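Local coordinates for malonyl Coa-acyl carrier protein transacylase (Vibrio cholerae, PDB 3HJV), which probably transfers malonyl groups from malonyl-coenzyme A to acyl carrier protein, the step that supplies extender units for fatty acid synthesis, at residues Phe38-Ala41 with Ser42-Leu45; Ile110-Lys113 with Gln114-Leu118. All blocks are in the same frame, centred on the assembly; numbering follows the deposited sequence. Where two conformers were deposited one is given.

Overall arrangement
Interactions 1 and 2 lie on two packed helices of the acyltransferase fold, and their centres are 10 Å apart. Interaction 1 is the end of helix 32-45. Interaction 2 is the start of helix 112-128. They meet through side chains: Val-44 CG2 is 3.5 Å from Lys-113 CB, Leu-45 CD2 is 3.7 Å from Ile-116 CG2, and Glu-40 OE1 is 3.6 Å from Phe-112 CD2. Arg-80 of helix 64-84 joins the two sites, with a salt bridge to Glu-40 and a cation-pi contact to Phe-112. Residues of interaction 2 also pack on helix 98-106. That helix begins within the GHSLG motif, directly after the serine that is probably the nucleophile, as in related acyltransferases.

Interaction 1. Residues Phe38-Ala41 with Ser42-Leu45; sequences FAEA and SEVL
Ser-42 and Phe-38 meet in a local i to i+4 contact in the last two turns of helix 32-45, partly buried between helices 49-55, 64-84 and 112-128 of the acyltransferase fold. Phe-38 O takes two bonds. Ser-42 N donates to Phe-38 O at 2.9 Å in the normal alpha-helical pattern. Ser-42 OG also donates to Phe-38 O at 3.0 Å, from the other face of the carbonyl plane and 37° above that plane. The hydroxyl sits beside its own backbone N (chi1 -64°), which turns it back to this carbonyl. Ser-42 OG accepts from Leu-49 N at the start of the next helix, so one hydroxyl ties the two helices together. Ala-39 O receives Glu-43 N at 3.0 Å. The bond from Val-44 N to Glu-40 O is weak, at 3.5 Å. Glu-40 OE1 forms a salt bridge with Arg-80 of helix 64-84, and the Phe-38 ring stands edge-to-face with Trp-50. In the last turn, Leu-45 N bonds to Ala-41 O at 3.0 Å. The Leu-45 side chain folds back over the same oxygen, its CG 3.2 Å from Ala-41 O, and its methyl CD1 packs 4.4 Å from Ala-41 CB.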
ATOM      1  N   PHE A  38     -11.748  -2.289  17.433  1.00 11.49           N
ATOM      2  CA  PHE A  38     -10.701  -3.239  17.077  1.00 12.25           C
ATOM      3  C   PHE A  38     -10.623  -4.405  18.054  1.00 11.91           C
ATOM      4  O   PHE A  38     -10.316  -5.523  17.656  1.00 12.36           O
ATOM      5  CB  PHE A  38      -9.349  -2.555  16.927  1.00 12.47           C
ATOM      6  CG  PHE A  38      -9.189  -1.881  15.596  1.00 13.16           C
ATOM      7  CD1 PHE A  38      -8.544  -2.530  14.554  1.00 13.05           C
ATOM      8  CD2 PHE A  38      -9.674  -0.584  15.383  1.00 14.14           C
ATOM      9  CE1 PHE A  38      -8.394  -1.918  13.298  1.00 11.99           C
ATOM     10  CE2 PHE A  38      -9.535   0.027  14.144  1.00 14.54           C
ATOM     11  CZ  PHE A  38      -8.885  -0.658  13.092  1.00 14.58           C
ATOM     12  N   ALA A  39     -10.950  -4.153  19.323  1.00 12.30           N
ATOM     13  CA  ALA A  39     -10.935  -5.213  20.335  1.00 12.60           C
ATOM     14  C   ALA A  39     -12.035  -6.263  20.029  1.00 13.37           C
ATOM     15  O   ALA A  39     -11.822  -7.475  20.176  1.00 13.82           O
ATOM     16  CB  ALA A  39     -11.095  -4.597  21.756  1.00 13.08           C
ATOM     17  N   GLU A  40     -13.208  -5.797  19.615  1.00 13.22           N
ATOM     18  CA  GLU A  40     -14.301  -6.688  19.187  1.00 13.38           C
ATOM     19  C   GLU A  40     -13.864  -7.531  17.996  1.00 13.41           C
ATOM     20  O   GLU A  40     -14.099  -8.718  17.982  1.00 12.63           O
ATOM     21  CB  GLU A  40     -15.569  -5.907  18.842  1.00 13.83           C
ATOM     22  CG  GLU A  40     -16.234  -5.314  20.041  1.00 17.93           C
ATOM     23  CD  GLU A  40     -17.344  -4.319  19.717  1.00 23.60           C
ATOM     24  OE1 GLU A  40     -17.621  -3.993  18.540  1.00 22.88           O
ATOM     25  OE2 GLU A  40     -17.931  -3.824  20.702  1.00 30.76           O
ATOM     26  N   ALA A  41     -13.188  -6.926  17.013  1.00 13.13           N
ATOM     27  CA  ALA A  41     -12.661  -7.684  15.887  1.00 13.21           C
ATOM     28  C   ALA A  41     -11.659  -8.739  16.339  1.00 13.36           C
ATOM     29  O   ALA A  41     -11.655  -9.880  15.874  1.00 13.01           O
ATOM     30  CB  ALA A  41     -12.016  -6.738  14.852  1.00 13.22           C
ATOM     31  N   SER A  42     -10.764  -8.341  17.224  1.00 13.18           N
ATOM     32  CA  SER A  42      -9.737  -9.241  17.736  1.00 13.93           C
ATOM     33  C   SER A  42     -10.313 -10.480  18.449  1.00 14.39           C
ATOM     34  O   SER A  42      -9.739 -11.570  18.348  1.00 14.40           O
ATOM     35  CB  SER A  42      -8.807  -8.483  18.670  1.00 13.32           C
ATOM     36  OG  SER A  42      -8.099  -7.475  17.978  1.00 13.33           O
ATOM     37  N   GLU A  43     -11.402 -10.280  19.181  0.70 14.62           N
ATOM     38  CA  GLU A  43     -12.117 -11.373  19.851  0.70 15.42           C
ATOM     39  C   GLU A  43     -12.480 -12.451  18.827  0.70 15.75           C
ATOM     40  O   GLU A  43     -12.259 -13.641  19.056  0.70 16.62           O
ATOM     41  CB  GLU A  43     -13.375 -10.809  20.535  0.70 15.56           C
ATOM     42  CG  GLU A  43     -13.030  -9.935  21.742  0.70 18.24           C
ATOM     43  CD  GLU A  43     -14.119  -8.948  22.202  0.70 22.36           C
ATOM     44  OE1 GLU A  43     -15.318  -9.083  21.863  0.70 24.09           O
ATOM     45  OE2 GLU A  43     -13.745  -8.012  22.950  0.70 25.49           O
ATOM     46  N   VAL A  44     -12.984 -12.020  17.676  1.00 15.46           N
ATOM     47  CA  VAL A  44     -13.431 -12.903  16.601  1.00 16.89           C
ATOM     48  C   VAL A  44     -12.274 -13.570  15.860  1.00 16.29           C
ATOM     49  O   VAL A  44     -12.343 -14.739  15.488  1.00 16.60           O
ATOM     50  CB  VAL A  44     -14.233 -12.086  15.509  1.00 18.02           C
ATOM     51  CG1 VAL A  44     -14.538 -12.965  14.294  1.00 20.49           C
ATOM     52  CG2 VAL A  44     -15.510 -11.476  16.084  1.00 20.38           C
ATOM     53  N   LEU A  45     -11.213 -12.789  15.629  1.00 14.88           N
ATOM     54  CA  LEU A  45     -10.076 -13.221  14.831  1.00 14.37           C
ATOM     55  C   LEU A  45      -9.079 -14.074  15.579  1.00 14.33           C
ATOM     56  O   LEU A  45      -8.397 -14.859  14.956  1.00 15.67           O
ATOM     57  CB  LEU A  45      -9.345 -12.000  14.255  1.00 14.73           C
ATOM     58  CG  LEU A  45     -10.172 -11.128  13.305  1.00 12.83           C
ATOM     59  CD1 LEU A  45      -9.443  -9.810  12.984  1.00 13.01           C
ATOM     60  CD2 LEU A  45     -10.485 -11.900  12.035  1.00 15.48           C
TER

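Interaction 2. Residues Ile110-Lys113 with Gln114-Leu118; sequences IDFK and QAIKL
Gln-114 crosses Asp-111 at about a right angle at an N-cap, where Asp-111 opens helix 112-128 of the acyltransferase fold. Along the Gln-114 side chain, CB comes first, 3.7 Å from Asp-111 O. Gln-114 CG passes 3.6 Å from Asp-111 OD2. It stands beside its own backbone N (chi1 -71°), and the chain runs extended from there, carrying OE1 to a bridging water. At the tip, Gln-114 OE1 is 3.9 Å from Asp-111 CB and accepts from that water, which accepts from Asp-111 N. The amide and carboxylate planes are 83° apart. The capping bond runs from Gln-114 N to Asp-111 OD2 at 3.0 Å. It meets the anti side of that oxygen, 24° out of the carboxylate plane. The return link from Asp-111 N to Gln-114 OE1 goes through one water, making this at most a water-mediated variant of a capping box. Ordinary helix bonds follow, with Ala-115 N to Asp-111 O and Ile-116 N to Phe-112 O. Ile-110 CG2 packs on Ala-115 CB, and Val-105 of helix 98-106 touches Phe-112 and Ala-115. Ile-116 CG1 makes a CH-pi contact over one face of the Phe-112 ring, offset toward the rim and 3.7 Å from Phe-112 CZ.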
ATOM      1  N   ILE A 110     -25.606  -6.191   8.734  1.00 12.64           N
ATOM      2  CA  ILE A 110     -24.783  -7.290   9.286  1.00 13.70           C
ATOM      3  C   ILE A 110     -24.188  -6.873  10.637  1.00 13.69           C
ATOM      4  O   ILE A 110     -23.704  -5.753  10.770  1.00 14.41           O
ATOM      5  CB  ILE A 110     -23.583  -7.631   8.343  1.00 14.07           C
ATOM      6  CG1 ILE A 110     -23.987  -7.637   6.869  1.00 15.54           C
ATOM      7  CG2 ILE A 110     -22.954  -8.984   8.733  1.00 15.71           C
ATOM      8  CD1 ILE A 110     -22.794  -7.816   5.880  1.00 16.59           C
ATOM      9  N   ASP A 111     -24.214  -7.777  11.624  1.00 13.87           N
ATOM     10  CA  ASP A 111     -23.581  -7.590  12.916  1.00 14.95           C
ATOM     11  C   ASP A 111     -22.074  -7.463  12.710  1.00 14.47           C
ATOM     12  O   ASP A 111     -21.491  -8.202  11.935  1.00 14.18           O
ATOM     13  CB  ASP A 111     -23.831  -8.833  13.760  1.00 16.07           C
ATOM     14  CG  ASP A 111     -23.049  -8.840  15.017  1.00 20.61           C
ATOM     15  OD1 ASP A 111     -23.420  -8.086  15.941  1.00 26.36           O
ATOM     16  OD2 ASP A 111     -22.068  -9.630  15.097  1.00 22.62           O
ATOM     17  N   PHE A 112     -21.450  -6.515  13.396  1.00 14.22           N
ATOM     18  CA  PHE A 112     -20.030  -6.234  13.187  1.00 13.58           C
ATOM     19  C   PHE A 112     -19.114  -7.433  13.390  1.00 13.24           C
ATOM     20  O   PHE A 112     -18.299  -7.726  12.534  1.00 12.63           O
ATOM     21  CB  PHE A 112     -19.568  -5.049  14.063  1.00 13.89           C
ATOM     22  CG  PHE A 112     -18.085  -4.784  13.997  1.00 12.32           C
ATOM     23  CD1 PHE A 112     -17.489  -4.346  12.824  1.00 12.77           C
ATOM     24  CD2 PHE A 112     -17.281  -4.989  15.105  1.00 12.82           C
ATOM     25  CE1 PHE A 112     -16.122  -4.135  12.763  1.00 14.52           C
ATOM     26  CE2 PHE A 112     -15.908  -4.759  15.041  1.00 13.66           C
ATOM     27  CZ  PHE A 112     -15.329  -4.325  13.878  1.00 12.79           C
ATOM     28  N   LYS A 113     -19.262  -8.134  14.506  1.00 13.76           N
ATOM     29  CA  LYS A 113     -18.416  -9.288  14.771  1.00 14.23           C
ATOM     30  C   LYS A 113     -18.625 -10.395  13.739  1.00 14.55           C
ATOM     31  O   LYS A 113     -17.646 -11.014  13.297  1.00 14.73           O
ATOM     32  CB  LYS A 113     -18.612  -9.777  16.210  1.00 14.70           C
ATOM     33  CG  LYS A 113     -18.027  -8.808  17.216  1.00 16.33           C
ATOM     34  CD  LYS A 113     -17.954  -9.406  18.638  1.00 21.68           C
ATOM     35  CE  LYS A 113     -19.317  -9.659  19.233  1.00 24.87           C
ATOM     36  NZ  LYS A 113     -20.125  -8.405  19.374  1.00 26.94           N
ATOM     37  N   GLN A 114     -19.876 -10.640  13.327  1.00 14.11           N
ATOM     38  CA  GLN A 114     -20.125 -11.627  12.252  1.00 15.00           C
ATOM     39  C   GLN A 114     -19.485 -11.195  10.921  1.00 13.81           C
ATOM     40  O   GLN A 114     -18.907 -12.046  10.202  1.00 14.42           O
ATOM     41  CB  GLN A 114     -21.621 -11.910  12.097  1.00 15.38           C
ATOM     42  CG  GLN A 114     -22.150 -12.714  13.284  1.00 17.69           C
ATOM     43  CD  GLN A 114     -23.587 -13.159  13.125  1.00 22.36           C
ATOM     44  OE1 GLN A 114     -24.394 -12.462  12.523  1.00 23.61           O
ATOM     45  NE2 GLN A 114     -23.913 -14.353  13.651  1.00 23.79           N
ATOM     46  N   ALA A 115     -19.541  -9.893  10.629  1.00 13.51           N
ATOM     47  CA  ALA A 115     -18.931  -9.331   9.403  1.00 12.97           C
ATOM     48  C   ALA A 115     -17.426  -9.510   9.398  1.00 12.85           C
ATOM     49  O   ALA A 115     -16.825  -9.746   8.356  1.00 12.26           O
ATOM     50  CB  ALA A 115     -19.285  -7.854   9.213  1.00 12.85           C
ATOM     51  N   ILE A 116     -16.801  -9.315  10.548  1.00 12.72           N
ATOM     52  CA  ILE A 116     -15.344  -9.502  10.658  1.00 12.93           C
ATOM     53  C   ILE A 116     -14.970 -10.940  10.284  1.00 13.50           C
ATOM     54  O   ILE A 116     -14.023 -11.150   9.524  1.00 12.60           O
ATOM     55  CB  ILE A 116     -14.826  -9.136  12.060  1.00 11.26           C
ATOM     56  CG1 ILE A 116     -14.787  -7.619  12.260  1.00 10.83           C
ATOM     57  CG2 ILE A 116     -13.431  -9.712  12.293  1.00 12.33           C
ATOM     58  CD1 ILE A 116     -13.655  -6.835  11.487  1.00 12.73           C
ATOM     59  N   LYS A 117     -15.701 -11.916  10.827  0.50 13.76           N
ATOM     60  CA  LYS A 117     -15.479 -13.335  10.501  0.50 14.26           C
ATOM     61  C   LYS A 117     -15.686 -13.580   9.015  0.50 13.84           C
ATOM     62  O   LYS A 117     -14.889 -14.252   8.368  0.50 13.80           O
ATOM     63  CB  LYS A 117     -16.459 -14.241  11.257  0.50 15.12           C
ATOM     64  CG  LYS A 117     -15.964 -14.838  12.561  0.50 17.61           C
ATOM     65  CD  LYS A 117     -16.960 -15.914  13.033  0.50 19.33           C
ATOM     66  CE  LYS A 117     -16.485 -16.741  14.224  0.50 20.02           C
ATOM     67  NZ  LYS A 117     -16.281 -15.955  15.446  0.50 20.51           N
ATOM     68  N   LEU A 118     -16.759 -13.001   8.491  1.00 13.44           N
ATOM     69  CA  LEU A 118     -17.131 -13.163   7.110  1.00 13.12           C
ATOM     70  C   LEU A 118     -16.068 -12.677   6.167  1.00 12.36           C
ATOM     71  O   LEU A 118     -15.722 -13.385   5.211  1.00 12.71           O
ATOM     72  CB  LEU A 118     -18.440 -12.403   6.865  1.00 14.12           C
ATOM     73  CG  LEU A 118     -19.046 -12.428   5.476  1.00 13.59           C
ATOM     74  CD1 LEU A 118     -19.187 -13.855   4.965  1.00 16.24           C
ATOM     75  CD2 LEU A 118     -20.412 -11.676   5.484  1.00 16.32           C
TER
HETATM   76  O   HOH W   1     -25.167 -10.448  11.222  1.00 22.96           O
HETATM   77  O   HOH W   2     -18.552 -13.445  14.678  1.00 36.56           O